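Local structure of SmhB (Serratia marcescens, 6ZZ5) at residues A[15-20]-A[180-185]; A[28-33]-A[60-65]; A[125-130]-A[273-278]. The protein is one component of the tripartite alpha-pore-forming toxin Smh, captured here in its soluble form, and probably acts with its partner proteins to perforate target membranes. All coordinates share one frame; numbering follows the deposited sequence.

Contact 1 of 3, residues A[15-20]-A[180-185]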
loop_
_atom_site.group_PDB
_atom_site.type_symbol
_atom_site.label_atom_id
_atom_site.label_comp_id
_atom_site.label_asym_id
_atom_site.label_seq_id
_atom_site.Cartn_x
_atom_site.Cartn_y
_atom_site.Cartn_z
ATOM N N GLN A 15 -6.918 3.547 -1.920
ATOM C CA GLN A 15 -5.632 3.447 -2.610
ATOM C C GLN A 15 -4.575 4.154 -1.776
ATOM O O GLN A 15 -3.473 3.656 -1.712
ATOM C CB GLN A 15 -5.646 4.097 -3.972
ATOM C CG GLN A 15 -4.380 3.846 -4.743
ATOM C CD GLN A 15 -4.443 4.319 -6.180
ATOM O OE1 GLN A 15 -4.856 5.421 -6.503
ATOM N NE2 GLN A 15 -3.933 3.492 -7.064
ATOM N N SER A 16 -4.929 5.332 -1.209
ATOM C CA SER A 16 -4.018 6.137 -0.362
ATOM C C SER A 16 -3.561 5.368 0.894
ATOM O O SER A 16 -2.364 5.387 1.228
ATOM C CB SER A 16 -4.674 7.443 -0.032
ATOM O OG SER A 16 -4.830 8.138 -1.267
ATOM N N SER A 17 -4.476 4.711 1.572
ATOM C CA SER A 17 -4.179 3.962 2.817
ATOM C C SER A 17 -3.324 2.742 2.443
ATOM O O SER A 17 -2.276 2.543 3.067
ATOM C CB SER A 17 -5.448 3.570 3.539
ATOM O OG SER A 17 -6.316 2.894 2.689
ATOM N N GLN A 18 -3.693 2.046 1.373
ATOM C CA GLN A 18 -2.909 0.864 0.924
ATOM C C GLN A 18 -1.507 1.287 0.498
ATOM O O GLN A 18 -0.550 0.552 0.803
ATOM C CB GLN A 18 -3.620 0.086 -0.178
ATOM C CG GLN A 18 -3.063 -1.320 -0.346
ATOM C CD GLN A 18 -1.815 -1.334 -1.191
ATOM O OE1 GLN A 18 -1.626 -0.504 -2.087
ATOM N NE2 GLN A 18 -0.957 -2.320 -0.936
ATOM N N ALA A 19 -1.373 2.420 -0.189
ATOM C CA ALA A 19 -0.091 2.912 -0.691
ATOM C C ALA A 19 0.887 3.112 0.484
ATOM O O ALA A 19 2.068 2.825 0.315
ATOM C CB ALA A 19 -0.273 4.144 -1.525
ATOM N N LEU A 20 0.433 3.623 1.601
ATOM C CA LEU A 20 1.299 3.792 2.800
ATOM C C LEU A 20 1.762 2.455 3.354
ATOM O O LEU A 20 2.926 2.326 3.781
ATOM C CB LEU A 20 0.530 4.557 3.861
ATOM C CG LEU A 20 0.279 6.031 3.513
ATOM C CD1 LEU A 20 -0.401 6.700 4.649
ATOM C CD2 LEU A 20 1.565 6.759 3.183
ATOM N N ILE A 180 -5.440 -0.256 10.813
ATOM C CA ILE A 180 -4.804 0.881 11.550
ATOM C C ILE A 180 -4.652 2.050 10.578
ATOM O O ILE A 180 -4.988 3.177 10.966
ATOM C CB ILE A 180 -3.484 0.475 12.222
ATOM C CG1 ILE A 180 -3.743 -0.558 13.323
ATOM C CG2 ILE A 180 -2.765 1.688 12.796
ATOM C CD1 ILE A 180 -2.492 -1.298 13.813
ATOM N N VAL A 181 -4.129 1.817 9.384
ATOM C CA VAL A 181 -3.841 2.923 8.438
ATOM C C VAL A 181 -5.175 3.514 7.947
ATOM O O VAL A 181 -5.256 4.745 7.872
ATOM C CB VAL A 181 -2.925 2.529 7.264
ATOM C CG1 VAL A 181 -2.663 3.707 6.340
ATOM C CG2 VAL A 181 -1.598 1.986 7.779
ATOM N N VAL A 182 -6.145 2.685 7.561
ATOM C CA VAL A 182 -7.514 3.143 7.188
ATOM C C VAL A 182 -8.058 4.029 8.304
ATOM O O VAL A 182 -8.612 5.135 8.015
ATOM C CB VAL A 182 -8.469 1.943 6.924
ATOM C CG1 VAL A 182 -9.940 2.350 6.887
ATOM C CG2 VAL A 182 -8.095 1.275 5.638
ATOM N N GLY A 183 -7.991 3.592 9.560
ATOM C CA GLY A 183 -8.530 4.371 10.693
ATOM C C GLY A 183 -7.775 5.689 10.885
ATOM O O GLY A 183 -8.380 6.683 11.318
ATOM N N GLY A 184 -6.493 5.747 10.572
ATOM C CA GLY A 184 -5.737 6.999 10.793
ATOM C C GLY A 184 -5.671 7.938 9.592
ATOM O O GLY A 184 -5.297 9.129 9.798
ATOM N N LEU A 185 -6.053 7.502 8.394
ATOM C CA LEU A 185 -5.775 8.270 7.158
ATOM C C LEU A 185 -6.338 9.692 7.189
ATOM O O LEU A 185 -5.664 10.626 6.679
ATOM C CB LEU A 185 -6.340 7.512 5.957
ATOM C CG LEU A 185 -6.047 8.159 4.606
ATOM C CD1 LEU A 185 -4.584 8.080 4.225
ATOM C CD2 LEU A 185 -6.930 7.541 3.537
#
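Val181 meets Ser17 and Leu20 through a gamma carbon set by its first torsion: CG1 stands anti to the backbone N (chi1 -180°), and this carries the methyl onto the turn formed by Ser17 to Leu20. Val181 CG1 lies 3.5 Å from Ser17 O, beside a backbone carbonyl. Leu20 CD1 is 4.1 Å from Val181 CG1, the two side chains running at a slant to one another. Ser17 holds OG between its own backbone N and carbonyl carbon (chi1 53°), where the hydroxyl hydrogen-bonds back to the carbonyl oxygens of Asn13 and Ala14. Its polarity is thus answered within its own helix, and toward the partner OG offers only a packing surface, with Val182 CG2 3.8 Å from Ser17 OG. The small serine goes with a close approach of the backbones, Ser17 CA and Val182 CA being 5.6 Å apart. One turn on, Leu185 CD2 packs against both serines, 4.2 Å from Ser16 CB and from Ser17 CB, with Leu185 CD1 near Leu20 CD1. No hydrogen bond crosses the interface; Ser16 OG, too, turns to its own helix, at Met12 O. The short helical segments approach to 9.0 Å between axes and cross at 131°. Met218 of strand 216-221 covers Leu20 and Val181, while Ile331 of helix 321-336 packs on Ser16 and Leu185. This is helix-helix packing of valine and leucine methyls against small serines, within the elongated alpha-helical body of an HBL-type toxin, where helix 156-184 leads toward the beta-containing part of the fold.

Contact 2 of 3, residues A[28-33]-A[60-65]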
loop_
_atom_site.group_PDB
_atom_site.type_symbol
_atom_site.label_atom_id
_atom_site.label_comp_id
_atom_site.label_asym_id
_atom_site.label_seq_id
_atom_site.Cartn_x
_atom_site.Cartn_y
_atom_site.Cartn_z
ATOM N N SER A 28 11.090 -1.901 4.256
ATOM C CA SER A 28 11.570 -3.054 5.063
ATOM C C SER A 28 12.417 -3.969 4.182
ATOM O O SER A 28 13.462 -4.490 4.666
ATOM C CB SER A 28 10.481 -3.825 5.751
ATOM O OG SER A 28 9.775 -4.728 4.883
ATOM N N VAL A 29 12.050 -4.073 2.907
ATOM C CA VAL A 29 12.801 -4.906 1.939
ATOM C C VAL A 29 14.137 -4.251 1.719
ATOM O O VAL A 29 15.122 -4.946 1.668
ATOM C CB VAL A 29 12.015 -5.099 0.621
ATOM C CG1 VAL A 29 12.835 -5.796 -0.467
ATOM C CG2 VAL A 29 10.720 -5.820 0.871
ATOM N N ARG A 30 14.132 -2.939 1.560
ATOM C CA ARG A 30 15.378 -2.200 1.300
ATOM C C ARG A 30 16.246 -2.107 2.532
ATOM O O ARG A 30 17.428 -1.707 2.366
ATOM C CB ARG A 30 15.093 -0.826 0.709
ATOM C CG ARG A 30 14.503 -1.028 -0.687
ATOM C CD ARG A 30 14.336 0.192 -1.498
ATOM N NE ARG A 30 15.466 1.091 -1.583
ATOM C CZ ARG A 30 16.445 0.997 -2.474
ATOM N NH1 ARG A 30 16.535 -0.036 -3.300
ATOM N NH2 ARG A 30 17.337 1.951 -2.531
ATOM N N GLN A 31 15.754 -2.484 3.699
ATOM C CA GLN A 31 16.642 -2.434 4.911
ATOM C C GLN A 31 17.183 -3.808 5.249
ATOM O O GLN A 31 17.911 -3.891 6.199
ATOM C CB GLN A 31 15.928 -1.756 6.066
ATOM C CG GLN A 31 15.679 -0.290 5.761
ATOM C CD GLN A 31 14.993 0.437 6.900
ATOM O OE1 GLN A 31 15.030 0.001 8.053
ATOM N NE2 GLN A 31 14.298 1.487 6.552
ATOM N N GLN A 32 16.827 -4.846 4.476
ATOM C CA GLN A 32 17.273 -6.238 4.729
ATOM C C GLN A 32 18.752 -6.354 4.383
ATOM O O GLN A 32 19.158 -6.021 3.249
ATOM C CB GLN A 32 16.461 -7.254 3.917
ATOM C CG GLN A 32 16.954 -8.685 4.087
ATOM C CD GLN A 32 16.894 -9.142 5.517
ATOM O OE1 GLN A 32 15.865 -8.963 6.166
ATOM N NE2 GLN A 32 18.017 -9.672 6.010
ATOM N N ILE A 33 19.547 -6.762 5.356
ATOM C CA ILE A 33 20.987 -7.032 5.140
ATOM C C ILE A 33 21.123 -8.345 4.389
ATOM O O ILE A 33 20.367 -9.304 4.634
ATOM C CB ILE A 33 21.776 -7.042 6.469
ATOM C CG1 ILE A 33 23.281 -7.074 6.222
ATOM C CG2 ILE A 33 21.380 -8.197 7.328
ATOM C CD1 ILE A 33 24.126 -6.726 7.447
ATOM N N HIS A 60 12.696 -4.224 -6.987
ATOM C CA HIS A 60 11.228 -4.161 -7.131
ATOM C C HIS A 60 10.668 -3.121 -6.138
ATOM O O HIS A 60 9.811 -2.353 -6.521
ATOM C CB HIS A 60 10.566 -5.548 -6.887
ATOM C CG HIS A 60 10.859 -6.559 -7.929
ATOM N ND1 HIS A 60 10.893 -6.242 -9.285
ATOM C CD2 HIS A 60 11.201 -7.858 -7.816
ATOM C CE1 HIS A 60 11.203 -7.318 -9.967
ATOM N NE2 HIS A 60 11.435 -8.339 -9.079
ATOM N N ALA A 61 11.125 -3.141 -4.879
ATOM C CA ALA A 61 10.765 -2.206 -3.795
ATOM C C ALA A 61 11.117 -0.777 -4.229
ATOM O O ALA A 61 10.254 0.119 -4.033
ATOM C CB ALA A 61 11.508 -2.559 -2.534
ATOM N N GLU A 62 12.327 -0.579 -4.763
ATOM C CA GLU A 62 12.795 0.753 -5.250
ATOM C C GLU A 62 11.882 1.201 -6.397
ATOM O O GLU A 62 11.539 2.403 -6.489
ATOM C CB GLU A 62 14.245 0.673 -5.728
ATOM C CG GLU A 62 14.804 1.984 -6.250
ATOM C CD GLU A 62 15.149 2.977 -5.157
ATOM O OE1 GLU A 62 14.709 2.754 -3.989
ATOM O OE2 GLU A 62 15.840 4.003 -5.472
ATOM N N HIS A 63 11.519 0.293 -7.285
ATOM C CA HIS A 63 10.637 0.648 -8.434
ATOM C C HIS A 63 9.281 1.149 -7.886
ATOM O O HIS A 63 8.771 2.193 -8.321
ATOM C CB HIS A 63 10.528 -0.531 -9.376
ATOM C CG HIS A 63 9.585 -0.283 -10.502
ATOM N ND1 HIS A 63 9.683 0.864 -11.319
ATOM C CD2 HIS A 63 8.532 -1.002 -10.942
ATOM C CE1 HIS A 63 8.732 0.804 -12.230
ATOM N NE2 HIS A 63 8.011 -0.333 -12.001
ATOM N N TYR A 64 8.713 0.443 -6.918
ATOM C CA TYR A 64 7.471 0.905 -6.267
ATOM C C TYR A 64 7.700 2.316 -5.718
ATOM O O TYR A 64 6.912 3.266 -6.021
ATOM C CB TYR A 64 6.959 -0.033 -5.164
ATOM C CG TYR A 64 5.716 0.600 -4.616
ATOM C CD1 TYR A 64 4.505 0.460 -5.272
ATOM C CD2 TYR A 64 5.771 1.408 -3.504
ATOM C CE1 TYR A 64 3.385 1.150 -4.833
ATOM C CE2 TYR A 64 4.651 2.045 -3.019
ATOM C CZ TYR A 64 3.466 1.956 -3.726
ATOM O OH TYR A 64 2.343 2.633 -3.318
ATOM N N LEU A 65 8.743 2.469 -4.894
ATOM C CA LEU A 65 8.931 3.696 -4.083
ATOM C C LEU A 65 9.163 4.878 -5.031
ATOM O O LEU A 65 8.605 5.949 -4.763
ATOM C CB LEU A 65 10.102 3.539 -3.118
ATOM C CG LEU A 65 9.861 2.590 -1.935
ATOM C CD1 LEU A 65 11.158 2.369 -1.136
ATOM C CD2 LEU A 65 8.814 3.167 -0.987
#
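A partly buried contact with an apolar part and a charged pair, Val29 and Arg30 against Ala61, Glu62 and Leu65, joins the last turn of helix 4-30 to the first half of helix 44-92. In the apolar part Val29 CG1 sits 4.1 Å from Ala61 CB. Ala61 CB also meets the aliphatic part of Arg30, whose CG is 3.8 Å away, and Arg30 CD continues to within 3.9 Å of Leu65 CD1 as the two side chains run past each other in opposite directions. Beyond the helix, Gln32 fastens the outgoing chain to the 209-214 loop: its OE1 accepts from the backbone N of Val212 and Met213, and Gln32 NE2 donates to Pro210 O and, at 2.7 Å, to Ile33 O. Arg30 bends at its third torsion (chi3 49°), turning the guanidinium toward Glu62. Glu62 leaves its helix with CG anti to the backbone N and bends at its second torsion (chi2 76°), which, as modelled, brings the carboxylate over one face of the guanidinium. The two planes are about 31° apart, but this stacking is approximate, since Glu62 OE1 sits implausibly close to Arg30 CZ and its exact place is doubtful. The nearest charged pair, Arg30 NE to Glu62 OE1 at 3.0 Å, shares that doubt, and no N-H points at the oxygen. As modelled, the salt bridge would rest on opposite charges alone, an attraction probably less directional than a hydrogen-bonded pair, laid over an apolar footing.

Contact 3 of 3, residues A[125-130]-A[273-278]. With SO4 (sulfate ion), chain E; EDO (1,2-ethanediol), chain H.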
loop_
_atom_site.group_PDB
_atom_site.type_symbol
_atom_site.label_atom_id
_atom_site.label_comp_id
_atom_site.label_asym_id
_atom_site.label_seq_id
_atom_site.Cartn_x
_atom_site.Cartn_y
_atom_site.Cartn_z
ATOM N N ARG A 125 -1.671 -0.326 -14.721
ATOM C CA ARG A 125 -0.859 -1.206 -15.583
ATOM C C ARG A 125 0.565 -1.316 -15.008
ATOM O O ARG A 125 1.158 -2.409 -15.051
ATOM C CB ARG A 125 -0.794 -0.712 -17.020
ATOM C CG ARG A 125 -2.076 -0.757 -17.839
ATOM C CD ARG A 125 -1.850 0.028 -19.163
ATOM N NE ARG A 125 -3.174 0.236 -19.691
ATOM C CZ ARG A 125 -3.784 1.383 -19.920
ATOM N NH1 ARG A 125 -3.154 2.533 -19.886
ATOM N NH2 ARG A 125 -5.029 1.346 -20.351
ATOM N N THR A 126 1.138 -0.235 -14.493
ATOM C CA THR A 126 2.504 -0.232 -13.960
ATOM C C THR A 126 2.547 -1.141 -12.717
ATOM O O THR A 126 3.494 -1.998 -12.612
ATOM C CB THR A 126 3.011 1.174 -13.628
ATOM O OG1 THR A 126 2.913 1.897 -14.851
ATOM C CG2 THR A 126 4.443 1.170 -13.147
ATOM N N ILE A 127 1.586 -1.003 -11.828
ATOM C CA ILE A 127 1.578 -1.852 -10.592
ATOM C C ILE A 127 1.240 -3.298 -10.989
ATOM O O ILE A 127 1.792 -4.206 -10.351
ATOM C CB ILE A 127 0.703 -1.266 -9.445
ATOM C CG1 ILE A 127 0.937 -1.972 -8.103
ATOM C CG2 ILE A 127 -0.787 -1.317 -9.729
ATOM C CD1 ILE A 127 2.342 -2.111 -7.677
ATOM N N GLY A 128 0.384 -3.515 -11.984
ATOM C CA GLY A 128 0.083 -4.833 -12.565
ATOM C C GLY A 128 1.347 -5.526 -13.060
ATOM O O GLY A 128 1.554 -6.725 -12.755
ATOM N N SER A 129 2.223 -4.808 -13.744
ATOM C CA SER A 129 3.488 -5.378 -14.297
ATOM C C SER A 129 4.409 -5.739 -13.127
ATOM O O SER A 129 5.042 -6.797 -13.157
ATOM C CB SER A 129 4.189 -4.419 -15.218
ATOM O OG SER A 129 3.449 -4.270 -16.396
ATOM N N LEU A 130 4.436 -4.899 -12.106
ATOM C CA LEU A 130 5.312 -5.110 -10.934
ATOM C C LEU A 130 4.802 -6.337 -10.166
ATOM O O LEU A 130 5.618 -7.181 -9.804
ATOM C CB LEU A 130 5.347 -3.869 -10.052
ATOM C CG LEU A 130 6.077 -4.084 -8.719
ATOM C CD1 LEU A 130 7.548 -4.476 -8.957
ATOM C CD2 LEU A 130 5.934 -2.883 -7.812
ATOM N N SER A 273 -2.578 -6.186 -3.585
ATOM C CA SER A 273 -3.517 -5.243 -2.924
ATOM C C SER A 273 -3.414 -3.877 -3.582
ATOM O O SER A 273 -4.480 -3.213 -3.764
ATOM C CB SER A 273 -3.304 -5.142 -1.422
ATOM O OG SER A 273 -3.430 -6.457 -0.863
ATOM N N ALA A 274 -2.225 -3.486 -3.999
ATOM C CA ALA A 274 -2.058 -2.213 -4.733
ATOM C C ALA A 274 -2.733 -2.300 -6.116
ATOM O O ALA A 274 -3.349 -1.295 -6.547
ATOM C CB ALA A 274 -0.604 -1.810 -4.822
ATOM N N VAL A 275 -2.690 -3.447 -6.798
ATOM C CA VAL A 275 -3.421 -3.642 -8.093
ATOM C C VAL A 275 -4.927 -3.457 -7.851
ATOM O O VAL A 275 -5.600 -2.764 -8.691
ATOM C CB VAL A 275 -3.176 -5.013 -8.763
ATOM C CG1 VAL A 275 -4.072 -5.217 -9.988
ATOM C CG2 VAL A 275 -1.729 -5.184 -9.128
ATOM N N THR A 276 -5.466 -4.153 -6.843
ATOM C CA THR A 276 -6.896 -4.062 -6.486
ATOM C C THR A 276 -7.276 -2.597 -6.255
ATOM O O THR A 276 -8.242 -2.131 -6.870
ATOM C CB THR A 276 -7.265 -4.949 -5.301
ATOM O OG1 THR A 276 -6.882 -6.263 -5.683
ATOM C CG2 THR A 276 -8.736 -4.913 -4.972
ATOM N N ALA A 277 -6.561 -1.900 -5.408
ATOM C CA ALA A 277 -6.848 -0.459 -5.133
ATOM C C ALA A 277 -6.777 0.365 -6.423
ATOM O O ALA A 277 -7.620 1.262 -6.630
ATOM C CB ALA A 277 -5.937 0.079 -4.063
ATOM N N ALA A 278 -5.783 0.118 -7.281
ATOM C CA ALA A 278 -5.591 0.888 -8.518
ATOM C C ALA A 278 -6.742 0.606 -9.502
ATOM O O ALA A 278 -7.177 1.530 -10.186
ATOM C CB ALA A 278 -4.241 0.637 -9.142
HETATM S S SO4 E . -5.573 -2.562 -20.147
HETATM O O1 SO4 E . -4.264 -2.063 -20.518
HETATM O O2 SO4 E . -6.546 -1.509 -20.274
HETATM O O3 SO4 E . -5.942 -3.664 -21.002
HETATM O O4 SO4 E . -5.513 -3.024 -18.790
HETATM C C1 EDO H . -6.857 -6.517 -0.967
HETATM O O1 EDO H . -7.478 -5.240 -0.976
HETATM C C2 EDO H . -7.423 -7.395 -2.022
HETATM O O2 EDO H . -6.482 -7.801 -2.998
#
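Ile127 lies across Ala274, Val275 and Ala278 in antiparallel packing inside a long alpha-helical bundle, the architecture expected of the body of an HBL-type toxin. Helices 99-151 and 252-300 run at 160° to each other here, their local axes 8.9 Å apart. The isoleucine, described in one of its two conformers, has CG1 anti to the backbone N (chi1 -168°), which spreads its two branches along the partner helix. Ile127 CG1 presses on one alanine, 3.6 Å from Ala274 CB; Ile127 CG2 reaches the next turn, 4.0 Å from Ala278 CB. Between these two, Val275 comes in from the flank: Val275 CG2 lies 4.0 Å from Ile127 CG2 and rests on the glycine backbone, 3.9 Å from Gly128 CA. Gly128 and Val275 are the nearest backbone pair, with CA atoms 5.8 Å apart. The alanines expose only single methyls to Ile127, and no hydrogen bond crosses between the segments. Gln15 and Gln18 of helix 4-30 pack on this alanine-rich helix as well, Gln18 on Ala274 and Gln15 on Ala278.

Polar groups lie at the margins. Thr276 OG1 shares a hydrogen bond with an ethanediol molecule, and Ser129 OG, in the conformer described, reaches back to Arg125 O from the face opposite to Ser129 N. Arg125 extends outward, with NH1 salt-bridged to Glu118, and meets a sulfate that Arg124 also binds; sulfate and ethanediol both probably come from the crystallisation liquor. The sulfate lies at the guanidinium edge: Arg125 NH2 donates to its O2 at 3.2 Å, and Arg125 NE donates to its O1 at 2.7 Å in a nearly straight bond, 167° at the hydrogen.

How the contacts relate
The three contacts form a triangle, their centres about 19 Å (1 and 2), 16 Å (1 and 3) and 17 Å (2 and 3) apart. Helix 4-30 takes part in contacts 1 and 2 and lies against contact 3, so it borders all three. Ala19 touches Tyr64 between contacts 1 and 2, and Leu130 packs on His60 and Tyr64 between 2 and 3. Along the chain, contact 2 nests inside the loop closed by contact 1, contact 3 opens after contact 2 closes, and contacts 1 and 3 interleave. Together they tie five helices, near and distant in sequence, into one bundle in the soluble toxin.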